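Local coordinates for Galactose/lactose metabolism regulatory protein GAL80 (Saccharomyces cerevisiae, PDB 3BTV) that represses the galactose and lactose metabolic genes of yeast by binding the activator GAL4 and blocking its transcriptional activation when no inducing sugar is present, at residues 200-214 / 257-269. The protein carries 1 engineered substitution. Residues are numbered along the deposited sequence; the frame is centred on the assembly and turned at random.
Sequences IYEIGNGVDLVTTTF and VPKTVPDHLLFQG
Phe214, Leu265 and Phe267 form the aromatic end of a helix-on-sheet contact in the alpha+beta C-terminal domain of GAL80, of the GAPDH-like clan, where helix segment 209-214 crosses strand segment 264-269 of the large mixed sheet at -73°; the loops leading into both add hydrogen bonds around a buried Val261. Phe214, its CG anti to the backbone N (chi1 175°), reaches the strand and presents its edge to the face of Phe267, with CZ over the ring centre and the planes at 53°. Leu265, pointing from strand toward helix, lays CD2 over one face of Phe214, 3.7 Å from its centroid, a CH-pi contact. An alanine in place of Phe267 would probably leave the Phe214 edge without its aromatic partner and open a gap next to Phe214 CZ. Leu209 CD2 rests on the backbone of His264, while Asp208 caps the helix, OD1 accepting from Thr211 N at 2.8 Å. Pro262 sets its ring against Val210 CG2 and Asp208 CB, and its O accepts from a water that accepts from Leu209 N. Val261 CG1 packs 3.6 Å from Glu202 C. Tyr201 O receives Thr260 N at 2.9 Å; Thr260 OG1, weakly bonded to poorly ordered Glu202, accepts from Ile203 N at 2.8 Å.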
loop_
_atom_site.group_PDB
_atom_site.type_symbol
_atom_site.label_atom_id
_atom_site.label_comp_id
_atom_site.label_asym_id
_atom_site.label_seq_id
_atom_site.Cartn_x
_atom_site.Cartn_y
_atom_site.Cartn_z
ATOM N N ILE B 200 -7.473 -0.924 26.683
ATOM C CA ILE B 200 -7.396 -1.228 25.257
ATOM C C ILE B 200 -6.574 -0.183 24.507
ATOM O O ILE B 200 -6.157 -0.410 23.372
ATOM C CB ILE B 200 -8.795 -1.246 24.625
ATOM C CG1 ILE B 200 -9.780 -1.992 25.520
ATOM C CG2 ILE B 200 -8.753 -1.866 23.258
ATOM C CD1 ILE B 200 -11.196 -1.974 24.987
ATOM N N TYR B 201 -6.350 0.958 25.156
ATOM C CA TYR B 201 -5.753 2.125 24.524
ATOM C C TYR B 201 -4.398 2.499 25.107
ATOM O O TYR B 201 -3.857 3.561 24.800
ATOM C CB TYR B 201 -6.713 3.306 24.656
ATOM C CG TYR B 201 -8.086 2.982 24.124
ATOM C CD1 TYR B 201 -9.109 2.585 24.973
ATOM C CD2 TYR B 201 -8.348 3.041 22.759
ATOM C CE1 TYR B 201 -10.368 2.267 24.476
ATOM C CE2 TYR B 201 -9.596 2.731 22.252
ATOM C CZ TYR B 201 -10.601 2.344 23.113
ATOM O OH TYR B 201 -11.839 2.041 22.602
ATOM N N GLU B 202 -3.861 1.621 25.947
ATOM C CA GLU B 202 -2.610 1.878 26.651
ATOM C C GLU B 202 -1.578 0.883 26.153
ATOM O O GLU B 202 -1.858 -0.309 26.101
ATOM C CB GLU B 202 -2.822 1.726 28.168
ATOM C CG GLU B 202 -1.555 1.428 28.969
ATOM C CD GLU B 202 -0.595 2.608 29.045
ATOM O OE1 GLU B 202 -1.035 3.761 28.840
ATOM O OE2 GLU B 202 0.602 2.379 29.317
ATOM N N ILE B 203 -0.393 1.363 25.781
ATOM C CA ILE B 203 0.597 0.491 25.148
ATOM C C ILE B 203 1.058 -0.593 26.129
ATOM O O ILE B 203 1.047 -0.389 27.349
ATOM C CB ILE B 203 1.808 1.286 24.598
ATOM C CG1 ILE B 203 2.626 0.424 23.632
ATOM C CG2 ILE B 203 2.667 1.808 25.736
ATOM C CD1 ILE B 203 4.061 0.865 23.489
ATOM N N GLY B 204 1.417 -1.763 25.605
ATOM C CA GLY B 204 1.974 -2.819 26.434
ATOM C C GLY B 204 0.965 -3.720 27.126
ATOM O O GLY B 204 1.336 -4.564 27.939
ATOM N N ASN B 205 -0.313 -3.550 26.813
ATOM C CA ASN B 205 -1.342 -4.416 27.374
ATOM C C ASN B 205 -1.749 -5.533 26.419
ATOM O O ASN B 205 -2.754 -6.210 26.636
ATOM C CB ASN B 205 -2.558 -3.601 27.777
ATOM C CG ASN B 205 -2.313 -2.802 29.033
ATOM O OD1 ASN B 205 -2.976 -1.795 29.287
ATOM N ND2 ASN B 205 -1.337 -3.238 29.824
ATOM N N GLY B 206 -0.970 -5.712 25.357
ATOM C CA GLY B 206 -1.159 -6.843 24.458
ATOM C C GLY B 206 -2.342 -6.747 23.505
ATOM O O GLY B 206 -2.705 -7.732 22.855
ATOM N N VAL B 207 -2.950 -5.568 23.415
ATOM C CA VAL B 207 -4.071 -5.352 22.505
ATOM C C VAL B 207 -3.907 -4.023 21.784
ATOM O O VAL B 207 -3.843 -2.981 22.414
ATOM C CB VAL B 207 -5.429 -5.366 23.226
ATOM C CG1 VAL B 207 -6.569 -5.316 22.205
ATOM C CG2 VAL B 207 -5.556 -6.598 24.099
ATOM N N ASP B 208 -3.837 -4.067 20.458
ATOM C CA ASP B 208 -3.599 -2.865 19.676
ATOM C C ASP B 208 -3.678 -3.173 18.190
ATOM O O ASP B 208 -3.779 -4.333 17.783
ATOM C CB ASP B 208 -2.229 -2.257 20.012
ATOM C CG ASP B 208 -1.076 -3.132 19.563
ATOM O OD1 ASP B 208 -0.732 -3.105 18.363
ATOM O OD2 ASP B 208 -0.511 -3.842 20.414
ATOM N N LEU B 209 -3.619 -2.113 17.392
ATOM C CA LEU B 209 -3.800 -2.207 15.946
ATOM C C LEU B 209 -2.809 -3.172 15.312
ATOM O O LEU B 209 -3.145 -3.922 14.398
ATOM C CB LEU B 209 -3.631 -0.825 15.306
ATOM C CG LEU B 209 -3.787 -0.798 13.781
ATOM C CD1 LEU B 209 -5.200 -1.264 13.414
ATOM C CD2 LEU B 209 -3.508 0.577 13.202
ATOM N N VAL B 210 -1.570 -3.137 15.781
ATOM C CA VAL B 210 -0.539 -3.957 15.173
ATOM C C VAL B 210 -0.624 -5.401 15.649
ATOM O O VAL B 210 -0.752 -6.345 14.850
ATOM C CB VAL B 210 0.848 -3.395 15.461
ATOM C CG1 VAL B 210 1.898 -4.223 14.743
ATOM C CG2 VAL B 210 0.915 -1.947 15.007
ATOM N N THR B 211 -0.573 -5.559 16.962
ATOM C CA THR B 211 -0.540 -6.870 17.575
ATOM C C THR B 211 -1.774 -7.673 17.222
ATOM O O THR B 211 -1.701 -8.869 16.940
ATOM C CB THR B 211 -0.467 -6.745 19.110
ATOM O OG1 THR B 211 0.697 -5.984 19.467
ATOM C CG2 THR B 211 -0.405 -8.119 19.748
ATOM N N THR B 212 -2.919 -7.009 17.235
ATOM C CA THR B 212 -4.176 -7.727 17.153
ATOM C C THR B 212 -4.718 -7.784 15.734
ATOM O O THR B 212 -4.797 -8.857 15.136
ATOM C CB THR B 212 -5.219 -7.109 18.100
ATOM O OG1 THR B 212 -4.613 -6.887 19.381
ATOM C CG2 THR B 212 -6.437 -8.039 18.257
ATOM N N THR B 213 -5.078 -6.628 15.194
ATOM C CA THR B 213 -5.739 -6.557 13.901
ATOM C C THR B 213 -4.800 -6.953 12.773
ATOM O O THR B 213 -5.099 -7.836 11.990
ATOM C CB THR B 213 -6.275 -5.149 13.623
ATOM O OG1 THR B 213 -7.035 -4.709 14.749
ATOM C CG2 THR B 213 -7.167 -5.156 12.378
ATOM N N PHE B 214 -3.653 -6.294 12.710
ATOM C CA PHE B 214 -2.628 -6.682 11.767
ATOM C C PHE B 214 -2.143 -8.111 12.028
ATOM O O PHE B 214 -1.906 -8.869 11.088
ATOM C CB PHE B 214 -1.472 -5.690 11.818
ATOM C CG PHE B 214 -0.307 -6.078 10.958
ATOM C CD1 PHE B 214 -0.352 -5.902 9.589
ATOM C CD2 PHE B 214 0.824 -6.627 11.520
ATOM C CE1 PHE B 214 0.712 -6.259 8.807
ATOM C CE2 PHE B 214 1.900 -6.987 10.736
ATOM C CZ PHE B 214 1.844 -6.802 9.387
ATOM N N VAL B 257 -9.719 11.726 25.790
ATOM C CA VAL B 257 -8.950 10.766 26.582
ATOM C C VAL B 257 -7.705 10.323 25.819
ATOM O O VAL B 257 -7.715 10.264 24.591
ATOM C CB VAL B 257 -9.781 9.530 26.962
ATOM C CG1 VAL B 257 -10.786 9.873 28.080
ATOM C CG2 VAL B 257 -10.470 8.929 25.724
ATOM N N PRO B 258 -6.629 9.999 26.549
ATOM C CA PRO B 258 -5.344 9.744 25.896
ATOM C C PRO B 258 -5.243 8.326 25.348
ATOM O O PRO B 258 -5.804 7.381 25.915
ATOM C CB PRO B 258 -4.326 9.943 27.033
ATOM C CG PRO B 258 -5.140 10.308 28.276
ATOM C CD PRO B 258 -6.535 9.855 28.010
ATOM N N LYS B 259 -4.526 8.184 24.237
ATOM C CA LYS B 259 -4.260 6.878 23.660
ATOM C C LYS B 259 -2.758 6.771 23.450
ATOM O O LYS B 259 -2.142 7.670 22.875
ATOM C CB LYS B 259 -5.003 6.738 22.324
ATOM C CG LYS B 259 -4.752 5.439 21.562
ATOM C CD LYS B 259 -5.649 5.327 20.314
ATOM C CE LYS B 259 -5.280 6.360 19.226
ATOM N NZ LYS B 259 -3.794 6.497 18.995
ATOM N N THR B 260 -2.152 5.688 23.919
ATOM C CA THR B 260 -0.745 5.478 23.593
ATOM C C THR B 260 -0.533 4.359 22.567
ATOM O O THR B 260 0.583 4.156 22.102
ATOM C CB THR B 260 0.101 5.217 24.846
ATOM O OG1 THR B 260 -0.464 4.128 25.585
ATOM C CG2 THR B 260 0.144 6.469 25.726
ATOM N N VAL B 261 -1.596 3.631 22.221
ATOM C CA VAL B 261 -1.505 2.649 21.131
ATOM C C VAL B 261 -1.627 3.319 19.743
ATOM O O VAL B 261 -2.139 4.432 19.623
ATOM C CB VAL B 261 -2.545 1.517 21.295
ATOM C CG1 VAL B 261 -2.303 0.761 22.601
ATOM C CG2 VAL B 261 -3.949 2.081 21.256
ATOM N N PRO B 262 -1.153 2.640 18.680
ATOM C CA PRO B 262 -1.114 3.280 17.357
ATOM C C PRO B 262 -2.487 3.501 16.721
ATOM O O PRO B 262 -3.438 2.771 17.001
ATOM C CB PRO B 262 -0.332 2.275 16.506
ATOM C CG PRO B 262 0.377 1.399 17.492
ATOM C CD PRO B 262 -0.529 1.306 18.659
ATOM N N ASP B 263 -2.572 4.507 15.859
ATOM C CA ASP B 263 -3.761 4.737 15.041
ATOM C C ASP B 263 -3.513 4.498 13.555
ATOM O O ASP B 263 -4.421 4.668 12.739
ATOM C CB ASP B 263 -4.283 6.157 15.227
ATOM C CG ASP B 263 -3.172 7.159 15.371
ATOM O OD1 ASP B 263 -2.489 7.433 14.365
ATOM O OD2 ASP B 263 -2.976 7.653 16.503
ATOM N N HIS B 264 -2.291 4.132 13.187
ATOM C CA HIS B 264 -2.044 3.743 11.786
ATOM C C HIS B 264 -0.805 2.894 11.654
ATOM O O HIS B 264 0.172 3.091 12.372
ATOM C CB HIS B 264 -1.892 4.957 10.878
ATOM C CG HIS B 264 -2.301 4.702 9.462
ATOM N ND1 HIS B 264 -1.440 4.186 8.515
ATOM C CD2 HIS B 264 -3.478 4.901 8.825
ATOM C CE1 HIS B 264 -2.068 4.079 7.357
ATOM N NE2 HIS B 264 -3.306 4.525 7.512
ATOM N N LEU B 265 -0.857 1.951 10.724
ATOM C CA LEU B 265 0.275 1.106 10.419
ATOM C C LEU B 265 0.482 1.100 8.911
ATOM O O LEU B 265 -0.460 0.834 8.138
ATOM C CB LEU B 265 0.042 -0.330 10.917
ATOM C CG LEU B 265 1.063 -1.369 10.405
ATOM C CD1 LEU B 265 2.441 -1.151 11.009
ATOM C CD2 LEU B 265 0.605 -2.800 10.648
ATOM N N LEU B 266 1.704 1.401 8.494
ATOM C CA LEU B 266 2.121 1.189 7.104
ATOM C C LEU B 266 3.078 0.036 7.151
ATOM O O LEU B 266 4.011 0.033 7.950
ATOM C CB LEU B 266 2.843 2.404 6.517
ATOM C CG LEU B 266 2.081 3.727 6.421
ATOM C CD1 LEU B 266 3.012 4.838 5.954
ATOM C CD2 LEU B 266 0.883 3.608 5.488
ATOM N N PHE B 267 2.851 -0.959 6.310
ATOM C CA PHE B 267 3.711 -2.132 6.332
ATOM C C PHE B 267 3.952 -2.601 4.921
ATOM O O PHE B 267 3.017 -2.742 4.130
ATOM C CB PHE B 267 3.068 -3.239 7.174
ATOM C CG PHE B 267 3.727 -4.597 7.019
ATOM C CD1 PHE B 267 4.630 -5.064 7.963
ATOM C CD2 PHE B 267 3.416 -5.416 5.945
ATOM C CE1 PHE B 267 5.214 -6.310 7.828
ATOM C CE2 PHE B 267 4.001 -6.661 5.801
ATOM C CZ PHE B 267 4.897 -7.116 6.740
ATOM N N GLN B 268 5.210 -2.836 4.588
ATOM C CA GLN B 268 5.506 -3.366 3.261
ATOM C C GLN B 268 6.592 -4.406 3.413
ATOM O O GLN B 268 7.412 -4.325 4.322
ATOM C CB GLN B 268 5.899 -2.251 2.285
ATOM C CG GLN B 268 7.223 -1.556 2.611
ATOM C CD GLN B 268 7.462 -0.312 1.756
ATOM O OE1 GLN B 268 8.582 0.210 1.664
ATOM N NE2 GLN B 268 6.406 0.168 1.134
ATOM N N GLY B 269 6.581 -5.411 2.556
ATOM C CA GLY B 269 7.554 -6.470 2.676
ATOM C C GLY B 269 7.508 -7.444 1.535
ATOM O O GLY B 269 6.718 -7.289 0.593
HETATM O O HOH W 1 -4.008 0.608 18.309
#